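Local coordinates for phenazine biosynthesis protein, PhzF family (Bacillus anthracis, PDB 3EDN), which is of undetermined specific activity but belongs to the PhzF family of phenazine biosynthesis proteins, adopts a diaminopimelate epimerase-like fold and may act as an isomerase, at residues F216-A219 / Y220-T223; Y157-T160 / G161-V165; T80-A83 / L84-G88; D29-T32 / E33-Q37. All coordinates share one frame; numbering follows the deposited sequence.

Contact 1. Residues F216-A219 / Y220-T223; sequences FSSA and YAGT
S217 and T223 meet through their hydroxyls, and here the contact is tight. S217 OG lies 2.8 Å from T223 OG1 in a hydrogen bond that either oxygen could donate. The two residues stand at the base of the loop that leads from strand 211-216 to strand 225-226. With chi1 at -51°, S217 OG lies beside its own backbone nitrogen and meets T223 OG1; the backbone sets S217 CB 3.3 Å from T223 OG1. S217 is buried, and its carbonyl oxygen takes a hydrogen bond from N182 ND2. CB of S217 also packs on CB of A221 at 3.8 Å.

Further out, the chain reverses in a type I turn from S218 to A221. The closing bond, A221 N to S218 O, is weak at 3.3 Å. S218 OG accepts from Y220 N at 3.1 Å. The bond is bent, at 136°, and it makes an ST turn at the start of the reversal.

The outer side is looser. Y220, A221 and G222 are exposed, and A221 and G222 were each deposited in two conformers. A219 CB lies 4.2 Å above the plane of the Y220 ring, toward its rim. P186 touches both of these side chains. A water donates to S218 O at 2.7 Å. It also lies near T223 O, but that separation is doubtfully short.

Hydroxyls therefore do much of the holding. The loop is tied firmly at its base, while its tip is held by a weak and a bent bond, consistent with the two conformers there.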
loop_
_atom_site.group_PDB
_atom_site.type_symbol
_atom_site.label_atom_id
_atom_site.label_comp_id
_atom_site.label_asym_id
_atom_site.label_seq_id
_atom_site.Cartn_x
_atom_site.Cartn_y
_atom_site.Cartn_z
ATOM N N PHE A 216 26.627 -11.111 15.452
ATOM C CA PHE A 216 27.268 -11.041 14.150
ATOM C C PHE A 216 26.352 -11.581 13.048
ATOM O O PHE A 216 25.887 -12.717 13.115
ATOM C CB PHE A 216 28.602 -11.793 14.177
ATOM C CG PHE A 216 29.579 -11.248 15.187
ATOM C CD1 PHE A 216 29.754 -9.880 15.331
ATOM C CD2 PHE A 216 30.318 -12.108 15.993
ATOM C CE1 PHE A 216 30.666 -9.383 16.266
ATOM C CE2 PHE A 216 31.248 -11.633 16.914
ATOM C CZ PHE A 216 31.420 -10.266 17.069
ATOM N N SER A 217 26.116 -10.757 12.030
ATOM C CA SER A 217 25.116 -11.047 11.010
ATOM C C SER A 217 25.524 -12.246 10.169
ATOM O O SER A 217 26.701 -12.611 10.104
ATOM C CB SER A 217 24.935 -9.836 10.097
ATOM O OG SER A 217 24.699 -8.659 10.846
ATOM N N SER A 218 24.546 -12.865 9.524
ATOM C CA SER A 218 24.854 -14.001 8.671
ATOM C C SER A 218 25.666 -13.511 7.478
ATOM O O SER A 218 25.767 -12.305 7.221
ATOM C CB SER A 218 23.576 -14.687 8.196
ATOM O OG SER A 218 23.029 -14.001 7.091
ATOM N N ALA A 219 26.249 -14.450 6.745
ATOM C CA ALA A 219 26.993 -14.105 5.545
ATOM C C ALA A 219 26.075 -13.450 4.512
ATOM O O ALA A 219 26.529 -12.664 3.678
ATOM C CB ALA A 219 27.636 -15.345 4.962
ATOM N N TYR A 220 24.787 -13.770 4.588
ATOM C CA TYR A 220 23.806 -13.376 3.574
ATOM C C TYR A 220 23.072 -12.073 3.905
ATOM O O TYR A 220 22.119 -11.685 3.218
ATOM C CB TYR A 220 22.816 -14.521 3.360
ATOM C CG TYR A 220 23.526 -15.813 3.040
ATOM C CD1 TYR A 220 23.748 -16.777 4.023
ATOM C CD2 TYR A 220 24.014 -16.052 1.761
ATOM C CE1 TYR A 220 24.419 -17.964 3.724
ATOM C CE2 TYR A 220 24.689 -17.228 1.455
ATOM C CZ TYR A 220 24.887 -18.176 2.435
ATOM O OH TYR A 220 25.557 -19.338 2.110
ATOM N N ALA A 221 23.523 -11.393 4.956
ATOM C CA ALA A 221 22.835 -10.208 5.468
ATOM C C ALA A 221 23.409 -8.894 4.937
ATOM O O ALA A 221 22.701 -7.883 4.861
ATOM C CB ALA A 221 22.850 -10.214 6.987
ATOM N N GLY A 222 24.693 -8.911 4.582
ATOM C CA GLY A 222 25.382 -7.711 4.111
ATOM C C GLY A 222 26.071 -6.972 5.242
ATOM O O GLY A 222 27.249 -6.616 5.143
ATOM N N THR A 223 25.328 -6.743 6.320
ATOM C CA THR A 223 25.840 -6.091 7.520
ATOM C C THR A 223 26.799 -6.986 8.303
ATOM O O THR A 223 26.902 -8.191 8.041
ATOM C CB THR A 223 24.692 -5.695 8.468
ATOM O OG1 THR A 223 23.978 -6.874 8.870
ATOM C CG2 THR A 223 23.735 -4.720 7.780
HETATM O O HOH W 1 27.180 -10.120 6.601
#

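Contact 2. Residues Y157-T160 / G161-V165; sequences YGST and GNWTV. With SO4 (sulfate ion), chain F.
S159 CB sits over one face of the W163 indole, 3.6 Å from the centroid of the six-membered ring and 14° off its normal. Y157 also borders this indole: its carbonyl carbon lies in the ring plane at the edge, and its CB is 3.8 Å from W163 CE3. Beyond them, Y157 and V165 run side by side, with V165 CG2 3.6 Å from Y157 CD1. All four side chains leave the same face of the sheet.

The backbone sets this spacing. G158 and T164 form a hydrogen-bonded antiparallel pair: G158 N to T164 O is 2.8 Å, and T164 N to G158 O is 2.9 Å. Strands 156-159 and 163-168 thus make a beta hairpin. Strand 127-130 pairs antiparallel on one side of it, and strand 196-201 pairs parallel on the other.

The connection is tight. S159 OG is anti to the backbone nitrogen (chi1 168°), and there it accepts from G161 N at 2.9 Å, an ST turn. G161 has a positive phi of 146°, which suits glycine. A water accepts from both T160 N and N162 N across the bend.

Outside the bend, W163 N donates to sulfate O3 at 2.8 Å; the ion probably came from the crystallisation liquor. T160 OG1 bonds Q123 OE1, and T164 OG1 bonds S196 OG.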
loop_
_atom_site.group_PDB
_atom_site.type_symbol
_atom_site.label_atom_id
_atom_site.label_comp_id
_atom_site.label_asym_id
_atom_site.label_seq_id
_atom_site.Cartn_x
_atom_site.Cartn_y
_atom_site.Cartn_z
ATOM N N TYR A 157 22.678 -24.074 17.956
ATOM C CA TYR A 157 21.788 -23.255 17.137
ATOM C C TYR A 157 20.527 -23.092 17.954
ATOM O O TYR A 157 20.051 -24.061 18.547
ATOM C CB TYR A 157 21.401 -24.002 15.855
ATOM C CG TYR A 157 22.514 -24.257 14.863
ATOM C CD1 TYR A 157 22.899 -23.271 13.954
ATOM C CD2 TYR A 157 23.168 -25.488 14.815
ATOM C CE1 TYR A 157 23.922 -23.493 13.023
ATOM C CE2 TYR A 157 24.189 -25.723 13.895
ATOM C CZ TYR A 157 24.555 -24.719 13.005
ATOM O OH TYR A 157 25.551 -24.939 12.087
ATOM N N GLY A 158 19.982 -21.882 17.985
ATOM C CA GLY A 158 18.734 -21.626 18.696
ATOM C C GLY A 158 17.835 -20.670 17.927
ATOM O O GLY A 158 18.312 -19.815 17.183
ATOM N N SER A 159 16.524 -20.834 18.068
ATOM C CA SER A 159 15.562 -19.963 17.404
ATOM C C SER A 159 14.344 -19.739 18.274
ATOM O O SER A 159 13.779 -20.707 18.810
ATOM C CB SER A 159 15.062 -20.607 16.120
ATOM O OG SER A 159 13.936 -19.890 15.635
ATOM N N THR A 160 13.935 -18.476 18.387
ATOM C CA THR A 160 12.582 -18.130 18.845
ATOM C C THR A 160 11.871 -17.349 17.728
ATOM O O THR A 160 11.004 -16.507 17.989
ATOM C CB THR A 160 12.601 -17.317 20.151
ATOM O OG1 THR A 160 13.458 -16.172 19.982
ATOM C CG2 THR A 160 13.068 -18.188 21.328
ATOM N N GLY A 161 12.242 -17.653 16.489
ATOM C CA GLY A 161 11.735 -16.937 15.313
ATOM C C GLY A 161 12.785 -16.833 14.218
ATOM O O GLY A 161 12.457 -16.892 13.034
ATOM N N ASN A 162 14.049 -16.692 14.615
ATOM C CA ASN A 162 15.173 -16.670 13.671
ATOM C C ASN A 162 16.332 -17.471 14.233
ATOM O O ASN A 162 16.558 -17.459 15.439
ATOM C CB ASN A 162 15.604 -15.225 13.425
ATOM C CG ASN A 162 14.512 -14.415 12.749
ATOM O OD1 ASN A 162 14.388 -14.429 11.524
ATOM N ND2 ASN A 162 13.695 -13.746 13.542
ATOM N N TRP A 163 17.076 -18.161 13.372
ATOM C CA TRP A 163 18.157 -19.023 13.834
ATOM C C TRP A 163 19.449 -18.258 14.075
ATOM O O TRP A 163 19.946 -17.553 13.184
ATOM C CB TRP A 163 18.422 -20.160 12.835
ATOM C CG TRP A 163 17.389 -21.258 12.870
ATOM C CD1 TRP A 163 16.377 -21.469 11.972
ATOM C CD2 TRP A 163 17.267 -22.287 13.863
ATOM N NE1 TRP A 163 15.626 -22.556 12.352
ATOM C CE2 TRP A 163 16.161 -23.088 13.500
ATOM C CE3 TRP A 163 17.990 -22.611 15.025
ATOM C CZ2 TRP A 163 15.754 -24.182 14.257
ATOM C CZ3 TRP A 163 17.590 -23.707 15.777
ATOM C CH2 TRP A 163 16.479 -24.480 15.385
ATOM N N THR A 164 19.995 -18.417 15.281
ATOM C CA THR A 164 21.314 -17.873 15.629
ATOM C C THR A 164 22.134 -18.974 16.320
ATOM O O THR A 164 21.571 -19.958 16.784
ATOM C CB THR A 164 21.177 -16.611 16.521
ATOM O OG1 THR A 164 22.397 -15.868 16.499
ATOM C CG2 THR A 164 20.793 -16.977 17.962
ATOM N N VAL A 165 23.450 -18.815 16.366
ATOM C CA VAL A 165 24.309 -19.763 17.084
ATOM C C VAL A 165 24.754 -19.120 18.383
ATOM O O VAL A 165 25.436 -18.081 18.376
ATOM C CB VAL A 165 25.568 -20.178 16.267
ATOM C CG1 VAL A 165 26.308 -21.308 16.971
ATOM C CG2 VAL A 165 25.183 -20.623 14.855
HETATM S S SO4 F . 16.065 -17.260 9.767
HETATM O O1 SO4 F . 14.783 -17.107 9.078
HETATM O O2 SO4 F . 16.463 -15.986 10.343
HETATM O O3 SO4 F . 15.974 -18.310 10.755
HETATM O O4 SO4 F . 17.089 -17.668 8.814
HETATM O O HOH W 2 14.856 -15.917 17.626
#

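Contact 3. Residues T80-A83 / L84-G88; sequences TIYA and LRERG. With SO4 (sulfate ion), chain D.
Y82 O accepts from E86 N at 2.8 Å, one of four successive helical bonds here. T80 O receives L84 N, and I81 O receives R85 N, both in nearly straight bonds. The last, R87 N to A83 O, is 3.0 Å and more bent, with an angle of 140°. R87 then reaches out, extended from CG to NE, to a sulfate that probably came from the crystallisation liquor. Its NH1 and NH2 both donate to sulfate O4, each at 2.9 Å. O4 lies in the guanidinium plane, at the edge. NE is held by Y9 OH on strand 3-11, so the group is gripped at three nitrogens.

These are the last two turns of helix 74-86. G88 leaves the helix with a positive phi, and the helix ends in a Schellman motif.

The packing lies along two sides. E86 has two conformers; in the one described, its CG sits over one face of the Y82 ring, 3.5 Å from the centroid and 20° off the normal. The glutamate folds back at chi2 (-61°), and OE1 bonds T117 OG1. Y82 itself touches Y9 and A289. Elsewhere, L84 CD1 is 4.0 Å from I81 CD1 and 4.2 Å from T80 CG2. L84 and T80 lie alongside each other, and both rest on V51 of strand 48-52.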
loop_
_atom_site.group_PDB
_atom_site.type_symbol
_atom_site.label_atom_id
_atom_site.label_comp_id
_atom_site.label_asym_id
_atom_site.label_seq_id
_atom_site.Cartn_x
_atom_site.Cartn_y
_atom_site.Cartn_z
ATOM N N THR A 80 8.068 1.627 18.292
ATOM C CA THR A 80 6.853 2.298 17.791
ATOM C C THR A 80 5.763 2.371 18.853
ATOM O O THR A 80 5.174 3.432 19.081
ATOM C CB THR A 80 6.324 1.638 16.510
ATOM O OG1 THR A 80 7.331 1.705 15.491
ATOM C CG2 THR A 80 5.064 2.332 15.997
ATOM N N ILE A 81 5.498 1.257 19.531
ATOM C CA ILE A 81 4.488 1.300 20.577
ATOM C C ILE A 81 4.956 2.190 21.730
ATOM O O ILE A 81 4.162 2.927 22.300
ATOM C CB ILE A 81 4.087 -0.092 21.072
ATOM C CG1 ILE A 81 3.616 -0.956 19.905
ATOM C CG2 ILE A 81 2.993 0.014 22.150
ATOM C CD1 ILE A 81 2.551 -0.305 19.042
ATOM N N TYR A 82 6.233 2.124 22.092
ATOM C CA TYR A 82 6.738 3.041 23.109
ATOM C C TYR A 82 6.459 4.508 22.709
ATOM O O TYR A 82 5.988 5.320 23.521
ATOM C CB TYR A 82 8.247 2.843 23.299
ATOM C CG TYR A 82 8.811 3.789 24.328
ATOM C CD1 TYR A 82 8.900 3.430 25.673
ATOM C CD2 TYR A 82 9.213 5.068 23.961
ATOM C CE1 TYR A 82 9.393 4.312 26.621
ATOM C CE2 TYR A 82 9.727 5.956 24.906
ATOM C CZ TYR A 82 9.802 5.574 26.227
ATOM O OH TYR A 82 10.295 6.484 27.134
ATOM N N ALA A 83 6.788 4.865 21.471
ATOM C CA ALA A 83 6.572 6.237 21.022
ATOM C C ALA A 83 5.094 6.618 21.052
ATOM O O ALA A 83 4.726 7.692 21.546
ATOM C CB ALA A 83 7.145 6.414 19.634
ATOM N N LEU A 84 4.238 5.741 20.543
ATOM C CA LEU A 84 2.797 6.040 20.583
ATOM C C LEU A 84 2.315 6.245 22.009
ATOM O O LEU A 84 1.579 7.188 22.303
ATOM C CB LEU A 84 1.979 4.930 19.920
ATOM C CG LEU A 84 2.139 4.729 18.417
ATOM C CD1 LEU A 84 1.535 3.423 17.956
ATOM C CD2 LEU A 84 1.457 5.882 17.668
ATOM N N ARG A 85 2.717 5.357 22.901
ATOM C CA ARG A 85 2.269 5.447 24.279
ATOM C C ARG A 85 2.787 6.722 24.943
ATOM O O ARG A 85 2.009 7.480 25.532
ATOM C CB ARG A 85 2.707 4.194 25.047
ATOM C CG ARG A 85 2.544 4.280 26.556
ATOM C CD ARG A 85 1.131 3.961 27.019
ATOM N NE ARG A 85 1.126 3.820 28.471
ATOM C CZ ARG A 85 0.323 3.020 29.162
ATOM N NH1 ARG A 85 -0.579 2.263 28.552
ATOM N NH2 ARG A 85 0.430 2.978 30.480
ATOM N N GLU A 86 4.088 6.971 24.840
ATOM C CA GLU A 86 4.687 8.093 25.537
ATOM C C GLU A 86 4.222 9.434 24.987
ATOM O O GLU A 86 4.273 10.439 25.686
ATOM C CB GLU A 86 6.211 7.970 25.499
ATOM C CG GLU A 86 6.710 6.811 26.343
ATOM C CD GLU A 86 6.333 6.965 27.804
ATOM O OE1 GLU A 86 5.402 6.268 28.270
ATOM O OE2 GLU A 86 6.944 7.816 28.472
ATOM N N ARG A 87 3.789 9.444 23.727
ATOM C CA ARG A 87 3.317 10.685 23.084
ATOM C C ARG A 87 1.843 10.972 23.312
ATOM O O ARG A 87 1.347 12.009 22.871
ATOM C CB ARG A 87 3.595 10.654 21.579
ATOM C CG ARG A 87 5.075 10.705 21.314
ATOM C CD ARG A 87 5.477 10.685 19.841
ATOM N NE ARG A 87 6.866 11.096 19.820
ATOM C CZ ARG A 87 7.273 12.350 19.624
ATOM N NH1 ARG A 87 6.399 13.302 19.302
ATOM N NH2 ARG A 87 8.566 12.624 19.699
ATOM N N GLY A 88 1.135 10.067 23.977
ATOM C CA GLY A 88 -0.307 10.249 24.191
ATOM C C GLY A 88 -1.177 9.872 23.011
ATOM O O GLY A 88 -2.286 10.395 22.844
HETATM S S SO4 D . 8.635 16.091 20.119
HETATM O O1 SO4 D . 9.092 15.152 21.134
HETATM O O2 SO4 D . 7.403 16.743 20.543
HETATM O O3 SO4 D . 9.650 17.129 19.935
HETATM O O4 SO4 D . 8.409 15.408 18.856
#

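Contact 4. Residues D29-T32 / E33-Q37; sequences DGLT and EEEMQ
T32 and E35 exchange hydrogen bonds at the start of helix 33-43. T32 chi1 is 67°, which puts OG1 between the backbone nitrogen and the carbonyl carbon, facing the first turn. E35 has CG anti to its carbonyl carbon (chi1 -71°) and is extended beyond it, so its carboxylate reaches back to T32. T32 OG1 accepts from E35 N at 3.0 Å. In return, T32 N donates to E35 OE1 at 2.9 Å. OE1 is met on its anti side, 17° out of the carboxylate plane. The other oxygen, OE2, makes a salt bridge to K2, so both ends of the carboxylate are held.

T32 O starts the helical bonds by accepting from M36 N at 2.9 Å. M36, present as selenomethionine, bends so that its CE lies 3.3 Å from L31 O. M36 CG is 4.1 Å from L31 CB, and the M36 side chain also packs on F50 and L52 of strand 48-52. The subunit interface is close by: E33 OE1 makes a salt bridge to R62 of the second subunit.

With T32 as N-cap and the reciprocal bonds to E35, the arrangement is a capping box.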
loop_
_atom_site.group_PDB
_atom_site.type_symbol
_atom_site.label_atom_id
_atom_site.label_comp_id
_atom_site.label_asym_id
_atom_site.label_seq_id
_atom_site.Cartn_x
_atom_site.Cartn_y
_atom_site.Cartn_z
ATOM N N ASP A 29 -1.605 6.554 7.377
ATOM C CA ASP A 29 -2.827 6.293 6.605
ATOM C C ASP A 29 -2.891 7.082 5.304
ATOM O O ASP A 29 -3.684 6.746 4.428
ATOM C CB ASP A 29 -4.102 6.526 7.441
ATOM C CG ASP A 29 -4.441 5.344 8.364
ATOM O OD1 ASP A 29 -4.016 4.200 8.083
ATOM O OD2 ASP A 29 -5.129 5.576 9.395
ATOM N N GLY A 30 -2.044 8.093 5.156
ATOM C CA GLY A 30 -1.999 8.871 3.910
ATOM C C GLY A 30 -1.029 8.393 2.842
ATOM O O GLY A 30 -0.819 9.092 1.844
ATOM N N LEU A 31 -0.454 7.204 3.036
ATOM C CA LEU A 31 0.653 6.722 2.197
ATOM C C LEU A 31 0.340 5.411 1.489
ATOM O O LEU A 31 -0.323 4.538 2.033
ATOM C CB LEU A 31 1.892 6.481 3.066
ATOM C CG LEU A 31 2.414 7.737 3.758
ATOM C CD1 LEU A 31 3.430 7.388 4.807
ATOM C CD2 LEU A 31 3.003 8.682 2.713
ATOM N N THR A 32 0.843 5.267 0.266
ATOM C CA THR A 32 0.820 3.981 -0.413
ATOM C C THR A 32 2.011 3.129 0.021
ATOM O O THR A 32 2.989 3.643 0.579
ATOM C CB THR A 32 0.939 4.143 -1.926
ATOM O OG1 THR A 32 2.250 4.647 -2.249
ATOM C CG2 THR A 32 -0.127 5.130 -2.445
ATOM N N GLU A 33 1.930 1.836 -0.261
ATOM C CA GLU A 33 3.038 0.925 0.002
ATOM C C GLU A 33 4.312 1.325 -0.753
ATOM O O GLU A 33 5.419 1.099 -0.264
ATOM C CB GLU A 33 2.628 -0.522 -0.297
ATOM C CG GLU A 33 2.389 -0.859 -1.751
ATOM C CD GLU A 33 1.134 -0.226 -2.351
ATOM O OE1 GLU A 33 0.197 0.109 -1.598
ATOM O OE2 GLU A 33 1.093 -0.072 -3.591
ATOM N N GLU A 34 4.176 1.924 -1.932
ATOM C CA GLU A 34 5.360 2.345 -2.667
ATOM C C GLU A 34 6.014 3.531 -1.983
ATOM O O GLU A 34 7.249 3.612 -1.893
ATOM C CB GLU A 34 5.002 2.681 -4.108
ATOM C CG GLU A 34 4.652 1.434 -4.901
ATOM C CD GLU A 34 4.509 1.715 -6.388
ATOM O OE1 GLU A 34 5.284 2.540 -6.915
ATOM O OE2 GLU A 34 3.634 1.082 -7.024
ATOM N N GLU A 35 5.188 4.450 -1.495
ATOM C CA GLU A 35 5.682 5.565 -0.715
ATOM C C GLU A 35 6.352 5.089 0.568
ATOM O O GLU A 35 7.395 5.613 0.950
ATOM C CB GLU A 35 4.549 6.532 -0.405
ATOM C CG GLU A 35 4.102 7.299 -1.641
ATOM C CD GLU A 35 2.900 8.181 -1.389
ATOM O OE1 GLU A 35 1.982 7.771 -0.641
ATOM O OE2 GLU A 35 2.870 9.287 -1.970
HETATM N N MSE A 36 5.747 4.123 1.249
HETATM C CA MSE A 36 6.362 3.615 2.467
HETATM C C MSE A 36 7.759 3.048 2.202
HETATM O O MSE A 36 8.709 3.320 2.935
HETATM C CB MSE A 36 5.486 2.560 3.117
HETATM C CG MSE A 36 4.163 3.107 3.569
HETATM SE SE MSE A 36 3.080 1.739 4.433
HETATM C CE MSE A 36 1.318 2.361 3.927
ATOM N N GLN A 37 7.885 2.273 1.129
ATOM C CA GLN A 37 9.171 1.684 0.779
ATOM C C GLN A 37 10.211 2.780 0.463
ATOM O O GLN A 37 11.375 2.715 0.903
ATOM C CB GLN A 37 8.999 0.727 -0.394
ATOM C CG GLN A 37 10.298 0.092 -0.818
ATOM C CD GLN A 37 10.838 -0.848 0.236
ATOM O OE1 GLN A 37 10.373 -1.995 0.365
ATOM N NE2 GLN A 37 11.815 -0.368 1.016
HETATM O O HOH W 3 -0.368 8.980 -0.957
#

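The contacts follow one another along the chain in the order 4, 3, 2, 1, and none touches another. Contacts 1 and 2 are the closest pair: their centres are about 14 Å apart and their nearest atoms about 6 Å. Contacts 3 and 4 have centres about 21 Å apart. Contact 3 lies across the chain's centre from contacts 1 and 2, about 31 and about 29 Å away between centres. Bound sulfates lie at contacts 2 and 3, and others near contacts 1 and 4. A succinic acid lies about 3 Å from the M36 side chain in contact 4. All probably come from the crystallisation liquor and need not mark an active site. Contact 4 borders the second subunit.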